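Flavin-dependent monooxygenase, oxygenase subunit HsaA (Rhodococcus sp., PDB 2RFQ) catalyses the FMNH2-dependent ortho-hydroxylation of the phenolic secosteroid 3-HSA to the catechol 3,4-DHSA during bacterial breakdown of cholesterol. Local coordinates at residues Val167-Pro172 against Val200-His205. Sequence-based numbering, arbitrary orientation.
Sequences VSFLIP and VFVPTH
I171 and V202 meet where two strands of the beta domain face each other across its interior, a worked example of two strands joined by apolar packing, without hydrogen bonds between them. No hydrogen bond links 167-172 to 200-205; their axes come within 7.6 Å at 112°, too far apart and too steeply turned for pairing as sheet neighbours. The apolar contacts centre on V202, whose side chain leaves the backbone toward the other strand. Its CG2 meets the I171 side chain along the outer arm, 3.6 Å from I171 CD1 and 3.7 Å from I171 CG1, and the two side chains cross at about a right angle. In I171, CG1 stands anti to the carbonyl carbon (chi1 -54°) and chi2 is extended at -170°, which carries CD1 to the V202 methyl although the CB itself does not head that way. The other branch, I171 CG2, lies 4.2 Å from V200 CG1, so the isoleucine spans two valines on the same side of their strand.

V202 CG1 serves the remaining neighbours. It sits 3.8 Å from L170 O, a methyl against a backbone carbonyl, and 4.4 Å from F169 CB, near the plane of the phenyl ring at its edge. Within its own strand, F169 carries V167 CG2 over one ring face, offset toward the rim.

The contact belongs to the interior of the beta domain, which in the acyl-CoA dehydrogenase fold lies between the helical regions. Strand 162-172 pairs antiparallel with 150-159 and 207-209, whereas 200-203 pairs with 132-142; V207 touches both F169 and V202, and the L170 side chain packs against A103 and V107 of helix 101-108.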
# COMPACT_ATOMS: atom_id res chain seq x y z
N VAL A 167 -5.22 -19.66 33.62
CA VAL A 167 -6.28 -19.08 34.44
C VAL A 167 -6.01 -17.59 34.68
O VAL A 167 -4.94 -17.08 34.34
CB VAL A 167 -6.33 -19.79 35.82
CG1 VAL A 167 -6.55 -21.29 35.66
CG2 VAL A 167 -5.03 -19.53 36.58
N SER A 168 -6.99 -16.92 35.28
CA SER A 168 -6.75 -15.62 35.89
C SER A 168 -6.84 -15.73 37.40
O SER A 168 -7.80 -16.29 37.93
CB SER A 168 -7.79 -14.58 35.41
OG SER A 168 -7.65 -14.35 34.01
N PHE A 169 -5.82 -15.20 38.07
CA PHE A 169 -5.82 -15.12 39.53
C PHE A 169 -6.33 -13.75 39.94
O PHE A 169 -5.77 -12.72 39.54
CB PHE A 169 -4.40 -15.30 40.06
CG PHE A 169 -3.74 -16.58 39.61
CD1 PHE A 169 -4.02 -17.79 40.26
CD2 PHE A 169 -2.85 -16.58 38.54
CE1 PHE A 169 -3.41 -18.97 39.82
CE2 PHE A 169 -2.22 -17.77 38.11
CZ PHE A 169 -2.50 -18.95 38.75
N LEU A 170 -7.39 -13.73 40.76
CA LEU A 170 -7.94 -12.47 41.28
C LEU A 170 -7.27 -12.19 42.64
O LEU A 170 -7.41 -12.99 43.57
CB LEU A 170 -9.47 -12.58 41.46
CG LEU A 170 -10.20 -11.44 42.20
CD1 LEU A 170 -10.17 -10.12 41.42
CD2 LEU A 170 -11.67 -11.88 42.50
N ILE A 171 -6.55 -11.08 42.72
CA ILE A 171 -5.72 -10.77 43.89
C ILE A 171 -6.00 -9.34 44.37
O ILE A 171 -6.06 -8.42 43.54
CB ILE A 171 -4.21 -10.92 43.55
CG1 ILE A 171 -3.96 -12.32 42.96
CG2 ILE A 171 -3.35 -10.66 44.80
CD1 ILE A 171 -2.46 -12.74 42.80
N PRO A 172 -6.22 -9.16 45.69
CA PRO A 172 -6.48 -7.80 46.14
C PRO A 172 -5.20 -6.99 46.26
O PRO A 172 -4.12 -7.55 46.45
CB PRO A 172 -7.11 -8.00 47.52
CG PRO A 172 -6.39 -9.25 48.05
CD PRO A 172 -6.28 -10.13 46.82
N VAL A 200 2.09 -15.31 47.39
CA VAL A 200 0.74 -14.94 47.82
C VAL A 200 -0.24 -16.08 47.67
O VAL A 200 -0.30 -16.72 46.62
CB VAL A 200 0.25 -13.70 46.99
CG1 VAL A 200 -1.25 -13.49 47.15
CG2 VAL A 200 1.05 -12.44 47.37
N PHE A 201 -1.02 -16.33 48.72
CA PHE A 201 -2.05 -17.33 48.68
C PHE A 201 -3.27 -16.75 47.98
O PHE A 201 -3.75 -15.68 48.36
CB PHE A 201 -2.45 -17.79 50.08
CG PHE A 201 -3.60 -18.72 50.08
CD1 PHE A 201 -3.44 -20.02 49.63
CD2 PHE A 201 -4.86 -18.29 50.50
CE1 PHE A 201 -4.51 -20.89 49.59
CE2 PHE A 201 -5.95 -19.17 50.47
CZ PHE A 201 -5.78 -20.46 50.00
N VAL A 202 -3.75 -17.47 46.97
CA VAL A 202 -4.98 -17.11 46.26
C VAL A 202 -5.96 -18.28 46.39
O VAL A 202 -5.65 -19.39 45.95
CB VAL A 202 -4.69 -16.79 44.78
CG1 VAL A 202 -6.01 -16.45 44.04
CG2 VAL A 202 -3.69 -15.61 44.67
N PRO A 203 -7.12 -18.05 47.03
CA PRO A 203 -8.07 -19.15 47.25
C PRO A 203 -8.74 -19.61 45.96
O PRO A 203 -8.92 -18.81 45.03
CB PRO A 203 -9.11 -18.55 48.20
CG PRO A 203 -9.07 -17.08 47.88
CD PRO A 203 -7.62 -16.77 47.60
N THR A 204 -9.09 -20.90 45.91
CA THR A 204 -9.75 -21.53 44.77
C THR A 204 -10.86 -20.69 44.15
O THR A 204 -10.92 -20.53 42.92
CB THR A 204 -10.32 -22.90 45.17
OG1 THR A 204 -9.25 -23.72 45.64
CG2 THR A 204 -11.02 -23.57 43.99
N HIS A 205 -11.73 -20.12 44.98
CA HIS A 205 -12.89 -19.39 44.46
C HIS A 205 -12.51 -18.11 43.70
O HIS A 205 -13.34 -17.56 42.98
CB HIS A 205 -13.93 -19.11 45.56
CG HIS A 205 -13.55 -18.02 46.51
ND1 HIS A 205 -12.77 -18.24 47.63
CD2 HIS A 205 -13.85 -16.70 46.51
CE1 HIS A 205 -12.60 -17.10 48.27
NE2 HIS A 205 -13.25 -16.15 47.62